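Uncharacterized protein (Legionella longbeachae NSW150, PDB 4JZA) probably removes the 3-phosphate from phosphatidylinositol 3-phosphate, acting as a bacterial phosphoinositide phosphatase that could alter lipids of the infected host cell. Local coordinates at residues A352-L357 against S602-E607; D483-L488 against S510-A515; K493-S496 against L501-L504; E535-L540 against D565-Y570. All blocks are in the same frame, centred on the assembly; numbering follows the deposited sequence.

Interaction 1 (A352-L357 against S602-E607); sequences AAHSLL and SRHQHE
His354 reaches from the mixed nine-stranded sheet of this alpha/beta fold to His604 and Gln605, in the first turn of helix 604-612. Strand 352-359 runs antiparallel to its two neighbours, 159-166 and 365-374, and of the segment 352-357 His354 alone makes the contact. The backbones stand well apart, His354 CA and Gln605 CA being 10.1 Å from each other, and the side chains bridge the gap. The imidazole CG of His354 lies anti to the backbone N (chi1 -177°), which carries the ring out from the strand toward the helix. Gln605 starts with CG beside its own N and bends at chi2 (-59°), bringing its carboxamide back toward the sheet. The two side chains cross at about a right angle, with imidazole and amide planes 50° apart, so they are not stacked. His604 meets the edge of the His354 ring with its NE2 end, near the ring plane. No hydrogen bond spans the two segments; both helix side chains have polar partners outside them. His604 ND1 bonds Thr147 and its NE2 bonds Asp164 of strand 159-166, which together fix the rotation of the ring, while Gln605 OE1 bonds Arg374. At the start of the helix, Arg603 occupies the N-cap position and has positive phi, Glu607 N bonds Arg603 O at 3.1 Å, and His604 N makes a weak bond of 3.4 Å to Ser602 OG. Between the two helix side chains, Gln605 NE2 sits in the plane of the His604 ring at its edge, 3.8 Å from His604 CD2.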
loop_
_atom_site.group_PDB
_atom_site.type_symbol
_atom_site.label_atom_id
_atom_site.label_comp_id
_atom_site.label_asym_id
_atom_site.label_seq_id
_atom_site.Cartn_x
_atom_site.Cartn_y
_atom_site.Cartn_z
ATOM N N ALA A 352 -4.686 -15.398 -7.106
ATOM C CA ALA A 352 -5.263 -16.575 -6.456
ATOM C C ALA A 352 -6.186 -17.242 -7.403
ATOM O O ALA A 352 -6.590 -16.629 -8.421
ATOM C CB ALA A 352 -6.016 -16.186 -5.200
ATOM N N ALA A 353 -6.539 -18.485 -7.059
ATOM C CA ALA A 353 -7.539 -19.208 -7.804
ATOM C C ALA A 353 -8.708 -19.539 -6.913
ATOM O O ALA A 353 -8.528 -20.165 -5.874
ATOM C CB ALA A 353 -6.952 -20.480 -8.366
ATOM N N HIS A 354 -9.904 -19.151 -7.365
ATOM C CA HIS A 354 -11.145 -19.305 -6.615
ATOM C C HIS A 354 -11.888 -20.462 -7.195
ATOM O O HIS A 354 -12.051 -20.536 -8.416
ATOM C CB HIS A 354 -12.061 -18.038 -6.686
ATOM C CG HIS A 354 -13.302 -18.173 -5.865
ATOM N ND1 HIS A 354 -14.521 -18.489 -6.419
ATOM C CD2 HIS A 354 -13.496 -18.132 -4.525
ATOM C CE1 HIS A 354 -15.415 -18.631 -5.458
ATOM N NE2 HIS A 354 -14.823 -18.408 -4.296
ATOM N N SER A 355 -12.363 -21.346 -6.327
ATOM C CA SER A 355 -13.179 -22.468 -6.762
ATOM C C SER A 355 -14.262 -22.715 -5.724
ATOM O O SER A 355 -14.225 -22.174 -4.627
ATOM C CB SER A 355 -12.316 -23.736 -7.034
ATOM O OG SER A 355 -11.692 -24.173 -5.859
ATOM N N LEU A 356 -15.214 -23.549 -6.103
ATOM C CA LEU A 356 -16.388 -23.876 -5.313
ATOM C C LEU A 356 -16.531 -25.408 -5.186
ATOM O O LEU A 356 -16.573 -26.122 -6.202
ATOM C CB LEU A 356 -17.597 -23.272 -6.024
ATOM C CG LEU A 356 -18.896 -23.183 -5.224
ATOM C CD1 LEU A 356 -18.814 -22.345 -3.932
ATOM C CD2 LEU A 356 -19.916 -22.612 -6.174
ATOM N N LEU A 357 -16.544 -25.914 -3.961
ATOM C CA LEU A 357 -16.648 -27.354 -3.742
ATOM C C LEU A 357 -17.870 -27.768 -2.902
ATOM O O LEU A 357 -18.197 -27.153 -1.890
ATOM C CB LEU A 357 -15.432 -27.889 -3.024
ATOM C CG LEU A 357 -14.074 -27.550 -3.602
ATOM C CD1 LEU A 357 -13.032 -28.264 -2.764
ATOM C CD2 LEU A 357 -13.906 -27.904 -5.075
ATOM N N SER A 602 -20.922 -15.269 4.906
ATOM C CA SER A 602 -19.908 -16.202 5.361
ATOM C C SER A 602 -18.633 -15.422 5.609
ATOM O O SER A 602 -17.780 -15.799 6.465
ATOM C CB SER A 602 -19.660 -17.292 4.324
ATOM O OG SER A 602 -19.126 -16.761 3.128
ATOM N N ARG A 603 -18.513 -14.343 4.823
ATOM C CA ARG A 603 -17.402 -13.397 4.927
ATOM C C ARG A 603 -16.147 -13.999 4.375
ATOM O O ARG A 603 -15.066 -13.518 4.646
ATOM C CB ARG A 603 -17.133 -12.952 6.367
ATOM C CG ARG A 603 -18.287 -12.207 7.019
ATOM C CD ARG A 603 -17.819 -11.337 8.171
ATOM N NE ARG A 603 -18.368 -10.041 7.879
ATOM C CZ ARG A 603 -17.692 -8.916 7.753
ATOM N NH1 ARG A 603 -16.389 -8.842 7.993
ATOM N NH2 ARG A 603 -18.350 -7.843 7.403
ATOM N N HIS A 604 -16.274 -15.069 3.620
ATOM C CA HIS A 604 -15.109 -15.618 3.004
ATOM C C HIS A 604 -14.339 -14.563 2.166
ATOM O O HIS A 604 -13.144 -14.404 2.323
ATOM C CB HIS A 604 -15.516 -16.760 2.125
ATOM C CG HIS A 604 -14.413 -17.272 1.264
ATOM N ND1 HIS A 604 -13.470 -18.155 1.731
ATOM C CD2 HIS A 604 -14.110 -17.038 -0.038
ATOM C CE1 HIS A 604 -12.588 -18.396 0.776
ATOM N NE2 HIS A 604 -12.955 -17.735 -0.309
ATOM N N GLN A 605 -15.007 -13.853 1.267
ATOM C CA GLN A 605 -14.323 -12.851 0.459
ATOM C C GLN A 605 -13.785 -11.714 1.307
ATOM O O GLN A 605 -12.790 -11.092 0.954
ATOM C CB GLN A 605 -15.285 -12.236 -0.568
ATOM C CG GLN A 605 -15.745 -13.200 -1.654
ATOM C CD GLN A 605 -14.592 -13.767 -2.461
ATOM O OE1 GLN A 605 -13.515 -13.205 -2.486
ATOM N NE2 GLN A 605 -14.823 -14.878 -3.127
ATOM N N HIS A 606 -14.451 -11.403 2.402
ATOM C CA HIS A 606 -14.032 -10.293 3.226
ATOM C C HIS A 606 -12.664 -10.621 3.799
ATOM O O HIS A 606 -11.764 -9.748 3.867
ATOM C CB HIS A 606 -14.995 -10.035 4.391
ATOM C CG HIS A 606 -16.379 -9.601 3.989
ATOM N ND1 HIS A 606 -17.163 -10.302 3.099
ATOM C CD2 HIS A 606 -17.161 -8.605 4.465
ATOM C CE1 HIS A 606 -18.346 -9.726 3.008
ATOM N NE2 HIS A 606 -18.377 -8.708 3.842
ATOM N N GLU A 607 -12.519 -11.874 4.220
ATOM C CA GLU A 607 -11.287 -12.376 4.797
ATOM C C GLU A 607 -10.157 -12.403 3.799
ATOM O O GLU A 607 -8.991 -12.058 4.113
ATOM C CB GLU A 607 -11.503 -13.769 5.367
ATOM C CG GLU A 607 -12.451 -13.720 6.539
ATOM C CD GLU A 607 -11.796 -13.129 7.779
ATOM O OE1 GLU A 607 -12.534 -12.504 8.632
ATOM O OE2 GLU A 607 -10.536 -13.301 7.901
#

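Interaction 2 (D483-L488 against S510-A515); sequences DSQSLL and SVLESA
Leu512 fits its forked end against Ser484 and Gln485, one helix side chain meeting two consecutive residues of the other helix. Its CD1 touches the serine, 3.5 Å from Ser484 OG and equally 3.5 Å from Ser484 CB, while CD2 lies 4.1 Å from both Ser484 CB and Gln485 NE2. Ser484 points its side chain toward Leu512, with OG beside the backbone N. Gln485 leaves its backbone in the same way, and a bend at chi2 (-46°) brings its amide nitrogen round to the leucine, the two side chains crossing obliquely. The contact is therefore one of van der Waals packing, without a bond between the segments. One layer out, Ser484 OG is hydrogen-bonded to Tyr508, one helical turn before Leu512, and the phenol of Tyr508 also bonds Glu535; a polar link between the two helices thus runs alongside the leucine. Helix 482-492 is regular here, with Leu488 N bonded to Ser484 O at 2.8 Å. Near the C-terminal end of the other helix, Ser514 OG donates to Val511 O at 2.7 Å, approaching in the carbonyl plane on a lone pair with a C=O...OG angle of 137°. Arg527 serves the same end, bonding the carbonyl oxygens of Val511 and Leu512. Helices 482-492 and 501-513 run in roughly opposite directions as a helical hairpin, and helix 524-542 packs on both: Glu535 touches Leu487 of the first, and Leu531 touches Val511 of the second.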
loop_
_atom_site.group_PDB
_atom_site.type_symbol
_atom_site.label_atom_id
_atom_site.label_comp_id
_atom_site.label_asym_id
_atom_site.label_seq_id
_atom_site.Cartn_x
_atom_site.Cartn_y
_atom_site.Cartn_z
ATOM N N ASP A 483 -17.507 -5.629 -27.184
ATOM C CA ASP A 483 -16.879 -6.810 -26.631
ATOM C C ASP A 483 -17.857 -7.881 -26.236
ATOM O O ASP A 483 -17.491 -9.063 -26.181
ATOM C CB ASP A 483 -16.059 -6.456 -25.418
ATOM C CG ASP A 483 -14.867 -5.608 -25.762
ATOM O OD1 ASP A 483 -13.969 -6.050 -26.534
ATOM O OD2 ASP A 483 -14.830 -4.496 -25.227
ATOM N N SER A 484 -19.082 -7.471 -25.932
ATOM C CA SER A 484 -20.189 -8.414 -25.767
ATOM C C SER A 484 -20.538 -9.108 -27.095
ATOM O O SER A 484 -20.685 -10.338 -27.145
ATOM C CB SER A 484 -21.394 -7.700 -25.186
ATOM O OG SER A 484 -21.099 -7.270 -23.878
ATOM N N GLN A 485 -20.628 -8.336 -28.173
ATOM C CA GLN A 485 -20.824 -8.953 -29.481
ATOM C C GLN A 485 -19.728 -9.963 -29.798
ATOM O O GLN A 485 -20.060 -11.071 -30.203
ATOM C CB GLN A 485 -20.946 -7.932 -30.629
ATOM C CG GLN A 485 -21.985 -6.811 -30.438
ATOM C CD GLN A 485 -23.342 -7.293 -29.933
ATOM O OE1 GLN A 485 -23.757 -8.415 -30.209
ATOM N NE2 GLN A 485 -24.053 -6.426 -29.220
ATOM N N SER A 486 -18.448 -9.626 -29.618
ATOM C CA SER A 486 -17.417 -10.597 -29.990
ATOM C C SER A 486 -17.594 -11.808 -29.126
ATOM O O SER A 486 -17.369 -12.926 -29.610
ATOM C CB SER A 486 -15.963 -10.153 -29.806
ATOM O OG SER A 486 -15.816 -8.768 -29.729
ATOM N N LEU A 487 -17.976 -11.606 -27.857
ATOM C CA LEU A 487 -18.150 -12.757 -26.996
ATOM C C LEU A 487 -19.320 -13.632 -27.495
ATOM O O LEU A 487 -19.142 -14.847 -27.642
ATOM C CB LEU A 487 -18.305 -12.380 -25.537
ATOM C CG LEU A 487 -17.921 -13.482 -24.531
ATOM C CD1 LEU A 487 -18.203 -13.077 -23.111
ATOM C CD2 LEU A 487 -18.676 -14.766 -24.741
ATOM N N LEU A 488 -20.489 -13.044 -27.773
ATOM C CA LEU A 488 -21.599 -13.816 -28.385
ATOM C C LEU A 488 -21.220 -14.510 -29.706
ATOM O O LEU A 488 -21.503 -15.686 -29.922
ATOM C CB LEU A 488 -22.809 -12.921 -28.652
ATOM C CG LEU A 488 -23.750 -12.854 -27.472
ATOM C CD1 LEU A 488 -24.717 -11.699 -27.632
ATOM C CD2 LEU A 488 -24.489 -14.167 -27.301
ATOM N N SER A 510 -30.312 -11.609 -23.604
ATOM C CA SER A 510 -31.496 -10.982 -22.995
ATOM C C SER A 510 -31.178 -9.909 -21.943
ATOM O O SER A 510 -31.748 -8.836 -21.905
ATOM C CB SER A 510 -32.352 -12.069 -22.352
ATOM O OG SER A 510 -33.460 -11.499 -21.685
ATOM N N VAL A 511 -30.263 -10.229 -21.057
ATOM C CA VAL A 511 -29.829 -9.292 -20.047
ATOM C C VAL A 511 -29.135 -8.085 -20.702
ATOM O O VAL A 511 -29.420 -6.948 -20.387
ATOM C CB VAL A 511 -28.927 -10.020 -19.031
ATOM C CG1 VAL A 511 -28.366 -9.041 -18.056
ATOM C CG2 VAL A 511 -29.741 -11.083 -18.291
ATOM N N LEU A 512 -28.244 -8.326 -21.635
ATOM C CA LEU A 512 -27.627 -7.248 -22.398
ATOM C C LEU A 512 -28.665 -6.296 -22.986
ATOM O O LEU A 512 -28.515 -5.085 -22.880
ATOM C CB LEU A 512 -26.833 -7.834 -23.549
ATOM C CG LEU A 512 -25.495 -7.206 -23.844
ATOM C CD1 LEU A 512 -24.440 -8.223 -23.470
ATOM C CD2 LEU A 512 -25.382 -6.899 -25.324
ATOM N N GLU A 513 -29.725 -6.849 -23.602
ATOM C CA GLU A 513 -30.762 -6.036 -24.283
ATOM C C GLU A 513 -31.738 -5.327 -23.333
ATOM O O GLU A 513 -32.317 -4.290 -23.684
ATOM C CB GLU A 513 -31.540 -6.871 -25.313
ATOM C CG GLU A 513 -30.802 -7.076 -26.635
ATOM C CD GLU A 513 -31.601 -7.920 -27.632
ATOM O OE1 GLU A 513 -32.851 -7.948 -27.531
ATOM O OE2 GLU A 513 -30.979 -8.576 -28.503
ATOM N N SER A 514 -31.873 -5.871 -22.122
ATOM C CA SER A 514 -32.805 -5.380 -21.117
ATOM C C SER A 514 -32.650 -3.906 -20.799
ATOM O O SER A 514 -33.575 -3.304 -20.263
ATOM C CB SER A 514 -32.642 -6.157 -19.830
ATOM O OG SER A 514 -31.466 -5.718 -19.193
ATOM N N ALA A 515 -31.491 -3.333 -21.106
ATOM C CA ALA A 515 -31.248 -1.895 -20.922
ATOM C C ALA A 515 -32.026 -0.974 -21.893
ATOM O O ALA A 515 -32.295 0.173 -21.559
ATOM C CB ALA A 515 -29.753 -1.596 -21.026
#

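Interaction 3 (K493-S496 against L501-L504); sequences KYAS and LQEL
Leu501 makes the apolar part of this contact, laying CD2 against the loop backbone and the root of a tyrosine: Leu501 CD2 is 3.6 Å from Tyr494 CB and 3.9 Å from Ala495 N. With CG anti to its backbone N (chi1 -180°), the leucine extends toward the loop and sets one methyl against both residues. The phenol ring of Tyr494 leads away from this point to pack on Ile542 and Leu411, so the tyrosine contributes only its CB. The segments belong to a helical hairpin: residues 493-496 lie in the short connection after helix 482-492, and residues 501-504 belong to the early part of the returning helix 501-513, whose Leu501 also rests on Ile538 and Thr541 of helix 524-542. A second, mixed contact lies on the solvent side, where the methyl of Ala495 faces Gln502 OE1. The glutamine chain bends at chi2 (60°), which turns its amide back over the alanine, and its other end is fixed by a hydrogen bond from Gln502 NE2 to Asp506 OD1. Among backbone bonds, Leu504 N reaches Leu501 O at 2.9 Å, a weak one, and in the loop Tyr494 O is bonded to Thr498 OG1.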
loop_
_atom_site.group_PDB
_atom_site.type_symbol
_atom_site.label_atom_id
_atom_site.label_comp_id
_atom_site.label_asym_id
_atom_site.label_seq_id
_atom_site.Cartn_x
_atom_site.Cartn_y
_atom_site.Cartn_z
ATOM N N LYS A 493 -20.243 -20.148 -31.952
ATOM C CA LYS A 493 -19.486 -21.172 -32.632
ATOM C C LYS A 493 -19.497 -22.477 -31.864
ATOM O O LYS A 493 -19.430 -23.524 -32.463
ATOM C CB LYS A 493 -18.046 -20.739 -32.827
ATOM C CG LYS A 493 -17.800 -19.580 -33.802
ATOM C CD LYS A 493 -16.281 -19.302 -33.859
ATOM C CE LYS A 493 -15.783 -18.531 -35.082
ATOM N NZ LYS A 493 -15.853 -17.057 -34.901
ATOM N N TYR A 494 -19.629 -22.415 -30.541
ATOM C CA TYR A 494 -19.531 -23.607 -29.656
ATOM C C TYR A 494 -20.856 -24.292 -29.314
ATOM O O TYR A 494 -20.864 -25.415 -28.786
ATOM C CB TYR A 494 -18.825 -23.220 -28.324
ATOM C CG TYR A 494 -17.327 -22.898 -28.449
ATOM C CD1 TYR A 494 -16.891 -21.675 -28.976
ATOM C CD2 TYR A 494 -16.366 -23.809 -28.008
ATOM C CE1 TYR A 494 -15.541 -21.383 -29.089
ATOM C CE2 TYR A 494 -15.016 -23.543 -28.102
ATOM C CZ TYR A 494 -14.594 -22.328 -28.644
ATOM O OH TYR A 494 -13.224 -22.072 -28.754
ATOM N N ALA A 495 -21.969 -23.627 -29.595
ATOM C CA ALA A 495 -23.279 -24.066 -29.086
ATOM C C ALA A 495 -23.725 -25.475 -29.439
ATOM O O ALA A 495 -24.391 -26.125 -28.642
ATOM C CB ALA A 495 -24.357 -23.094 -29.543
ATOM N N SER A 496 -23.387 -25.929 -30.639
ATOM C CA SER A 496 -23.898 -27.179 -31.138
ATOM C C SER A 496 -23.180 -28.388 -30.585
ATOM O O SER A 496 -23.667 -29.500 -30.733
ATOM C CB SER A 496 -23.815 -27.194 -32.660
ATOM O OG SER A 496 -24.420 -26.025 -33.205
ATOM N N LEU A 501 -24.782 -24.728 -23.125
ATOM C CA LEU A 501 -24.316 -23.413 -23.461
ATOM C C LEU A 501 -25.463 -22.576 -23.958
ATOM O O LEU A 501 -25.553 -21.403 -23.638
ATOM C CB LEU A 501 -23.212 -23.472 -24.494
ATOM C CG LEU A 501 -22.593 -22.153 -24.967
ATOM C CD1 LEU A 501 -22.021 -21.411 -23.769
ATOM C CD2 LEU A 501 -21.477 -22.360 -25.988
ATOM N N GLN A 502 -26.370 -23.150 -24.726
ATOM C CA GLN A 502 -27.300 -22.301 -25.495
ATOM C C GLN A 502 -28.156 -21.449 -24.573
ATOM O O GLN A 502 -28.291 -20.262 -24.797
ATOM C CB GLN A 502 -28.164 -23.129 -26.475
ATOM C CG GLN A 502 -29.039 -22.309 -27.421
ATOM C CD GLN A 502 -28.242 -21.372 -28.328
ATOM O OE1 GLN A 502 -27.206 -21.758 -28.924
ATOM N NE2 GLN A 502 -28.709 -20.121 -28.435
ATOM N N GLU A 503 -28.683 -22.057 -23.513
ATOM C CA GLU A 503 -29.513 -21.332 -22.549
ATOM C C GLU A 503 -28.738 -20.190 -21.868
ATOM O O GLU A 503 -29.350 -19.194 -21.487
ATOM C CB GLU A 503 -30.158 -22.266 -21.503
ATOM C CG GLU A 503 -29.229 -23.071 -20.584
ATOM C CD GLU A 503 -29.990 -23.766 -19.447
ATOM O OE1 GLU A 503 -30.958 -23.175 -18.912
ATOM O OE2 GLU A 503 -29.608 -24.898 -19.054
ATOM N N LEU A 504 -27.412 -20.324 -21.716
ATOM C CA LEU A 504 -26.621 -19.236 -21.198
ATOM C C LEU A 504 -26.484 -18.153 -22.247
ATOM O O LEU A 504 -26.574 -16.985 -21.931
ATOM C CB LEU A 504 -25.242 -19.693 -20.728
ATOM C CG LEU A 504 -25.155 -20.629 -19.518
ATOM C CD1 LEU A 504 -23.768 -21.221 -19.446
ATOM C CD2 LEU A 504 -25.443 -19.919 -18.244
#

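Interaction 4 (E535-L540 against D565-Y570); sequences EQLIIL and DAMILY
Leu537 meets Met567 and Ile568 with no flat group between them; the flat groups of both segments are turned to other neighbours. The Gln536 amide bonds Gln415 through NE2 and Ser546 through OE1, the Glu535 carboxylate holds Tyr508, Gln415 and His466, and the Tyr570 ring packs edge-to-face with Tyr574. What remains is a helix-helix contact between 524-542 and 556-574 carried by the two branches of a single leucine. Leu537 CD1 lies 3.8 Å from CE of Met567, which is present as selenomethionine, and 4.1 Å from its SE. Leu537 CD2 takes the next residue, 3.7 Å from Ile568 CG1, and these two side chains lie alongside, running opposite ways. The selenomethionine chain bends at its last torsion (chi3 70°), bringing the methyl up to the leucine. Around the contact, Trp577 touches Leu537 and Pro578 touches Met567, while Ile568 packs on Ser369 of strand 365-374. Every touching atom is apolar and the three residues are buried, so the association here rests on dispersion and exclusion of water, and the hydrogen bonds of Glu535 and Gln536 are made by side chains that take no part in it.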
loop_
_atom_site.group_PDB
_atom_site.type_symbol
_atom_site.label_atom_id
_atom_site.label_comp_id
_atom_site.label_asym_id
_atom_site.label_seq_id
_atom_site.Cartn_x
_atom_site.Cartn_y
_atom_site.Cartn_z
ATOM N N GLU A 535 -20.925 -14.256 -18.604
ATOM C CA GLU A 535 -19.656 -14.345 -19.273
ATOM C C GLU A 535 -18.777 -15.407 -18.651
ATOM O O GLU A 535 -18.152 -16.170 -19.383
ATOM C CB GLU A 535 -18.925 -13.027 -19.226
ATOM C CG GLU A 535 -19.608 -11.961 -20.043
ATOM C CD GLU A 535 -18.975 -10.574 -19.912
ATOM O OE1 GLU A 535 -17.923 -10.372 -19.220
ATOM O OE2 GLU A 535 -19.568 -9.661 -20.526
ATOM N N GLN A 536 -18.719 -15.475 -17.320
ATOM C CA GLN A 536 -17.840 -16.456 -16.670
ATOM C C GLN A 536 -18.421 -17.817 -16.839
ATOM O O GLN A 536 -17.691 -18.782 -16.991
ATOM C CB GLN A 536 -17.662 -16.223 -15.178
ATOM C CG GLN A 536 -16.973 -14.933 -14.826
ATOM C CD GLN A 536 -15.504 -15.002 -14.956
ATOM O OE1 GLN A 536 -14.950 -16.075 -15.186
ATOM N NE2 GLN A 536 -14.840 -13.851 -14.814
ATOM N N LEU A 537 -19.734 -17.916 -16.759
ATOM C CA LEU A 537 -20.377 -19.220 -16.866
ATOM C C LEU A 537 -20.242 -19.744 -18.296
ATOM O O LEU A 537 -20.024 -20.930 -18.509
ATOM C CB LEU A 537 -21.829 -19.144 -16.439
ATOM C CG LEU A 537 -22.041 -19.037 -14.912
ATOM C CD1 LEU A 537 -23.501 -18.723 -14.670
ATOM C CD2 LEU A 537 -21.628 -20.252 -14.062
ATOM N N ILE A 538 -20.315 -18.851 -19.271
ATOM C CA ILE A 538 -20.085 -19.222 -20.641
ATOM C C ILE A 538 -18.696 -19.796 -20.825
ATOM O O ILE A 538 -18.551 -20.916 -21.306
ATOM C CB ILE A 538 -20.344 -18.034 -21.583
ATOM C CG1 ILE A 538 -21.856 -17.778 -21.657
ATOM C CG2 ILE A 538 -19.848 -18.312 -22.995
ATOM C CD1 ILE A 538 -22.218 -16.360 -22.084
ATOM N N ILE A 539 -17.674 -19.045 -20.436
ATOM C CA ILE A 539 -16.301 -19.528 -20.518
ATOM C C ILE A 539 -16.148 -20.851 -19.792
ATOM O O ILE A 539 -15.537 -21.790 -20.315
ATOM C CB ILE A 539 -15.299 -18.488 -19.966
ATOM C CG1 ILE A 539 -15.296 -17.230 -20.844
ATOM C CG2 ILE A 539 -13.875 -19.023 -19.955
ATOM C CD1 ILE A 539 -15.015 -17.446 -22.320
ATOM N N LEU A 540 -16.707 -20.940 -18.596
ATOM C CA LEU A 540 -16.580 -22.152 -17.837
ATOM C C LEU A 540 -17.233 -23.333 -18.507
ATOM O O LEU A 540 -16.613 -24.377 -18.556
ATOM C CB LEU A 540 -17.094 -22.008 -16.410
ATOM C CG LEU A 540 -16.167 -21.105 -15.611
ATOM C CD1 LEU A 540 -16.937 -20.600 -14.418
ATOM C CD2 LEU A 540 -14.891 -21.819 -15.184
ATOM N N ASP A 565 -20.720 -17.793 -7.734
ATOM C CA ASP A 565 -20.945 -18.944 -6.841
ATOM C C ASP A 565 -22.462 -19.171 -6.578
ATOM O O ASP A 565 -22.961 -20.287 -6.642
ATOM C CB ASP A 565 -20.201 -18.791 -5.506
ATOM C CG ASP A 565 -18.695 -19.080 -5.613
ATOM O OD1 ASP A 565 -18.290 -19.778 -6.592
ATOM O OD2 ASP A 565 -17.917 -18.630 -4.700
ATOM N N ALA A 566 -23.195 -18.115 -6.288
ATOM C CA ALA A 566 -24.593 -18.273 -5.962
ATOM C C ALA A 566 -25.399 -18.849 -7.128
ATOM O O ALA A 566 -26.345 -19.590 -6.906
ATOM C CB ALA A 566 -25.190 -16.942 -5.546
HETATM N N MSE A 567 -25.068 -18.488 -8.363
HETATM C CA MSE A 567 -25.784 -19.023 -9.523
HETATM C C MSE A 567 -25.514 -20.513 -9.636
HETATM O O MSE A 567 -26.422 -21.312 -9.890
HETATM C CB MSE A 567 -25.368 -18.284 -10.777
HETATM C CG MSE A 567 -25.979 -16.890 -10.751
HETATM SE SE MSE A 567 -25.566 -15.951 -12.429
HETATM C CE MSE A 567 -26.733 -17.034 -13.594
ATOM N N ILE A 568 -24.261 -20.902 -9.440
ATOM C CA ILE A 568 -23.873 -22.308 -9.474
ATOM C C ILE A 568 -24.611 -23.058 -8.348
ATOM O O ILE A 568 -25.167 -24.102 -8.596
ATOM C CB ILE A 568 -22.326 -22.457 -9.416
ATOM C CG1 ILE A 568 -21.719 -21.922 -10.714
ATOM C CG2 ILE A 568 -21.865 -23.898 -9.207
ATOM C CD1 ILE A 568 -20.237 -21.669 -10.597
ATOM N N LEU A 569 -24.660 -22.522 -7.133
ATOM C CA LEU A 569 -25.389 -23.196 -6.071
ATOM C C LEU A 569 -26.886 -23.295 -6.350
ATOM O O LEU A 569 -27.531 -24.292 -5.997
ATOM C CB LEU A 569 -25.174 -22.502 -4.727
ATOM C CG LEU A 569 -23.720 -22.618 -4.282
ATOM C CD1 LEU A 569 -23.503 -21.824 -3.020
ATOM C CD2 LEU A 569 -23.281 -24.069 -4.080
ATOM N N TYR A 570 -27.439 -22.269 -6.970
ATOM C CA TYR A 570 -28.855 -22.241 -7.335
ATOM C C TYR A 570 -29.167 -23.363 -8.370
ATOM O O TYR A 570 -30.060 -24.190 -8.168
ATOM C CB TYR A 570 -29.218 -20.830 -7.868
ATOM C CG TYR A 570 -30.672 -20.608 -8.160
ATOM C CD1 TYR A 570 -31.265 -21.146 -9.308
ATOM C CD2 TYR A 570 -31.482 -19.872 -7.289
ATOM C CE1 TYR A 570 -32.604 -20.963 -9.557
ATOM C CE2 TYR A 570 -32.840 -19.706 -7.547
ATOM C CZ TYR A 570 -33.385 -20.258 -8.675
ATOM O OH TYR A 570 -34.702 -20.083 -8.963
#

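How the interactions relate
From the N terminus, strand 352-359 comes first, and interaction 1 closes a long loop when the chain returns to it at 602-607. The other three contacts nest inside that loop. Interaction 2 joins helices 482-492 and 501-513 and encloses interaction 3, the tighter closure around their connection. Interaction 4 follows in series, pairing helices 524-542 and 556-574, which precede and follow strand 545-549 in the chain. None of the loops cross. Interaction 4 is the middle piece in space: Glu535 and Ile538 touch Leu487 of interaction 2, Ile538 packs on Leu501 and Leu504 of interaction 3, and Ile568 and Leu569 reach Leu356 of interaction 1, so the outer hairpin is layered onto the sheet.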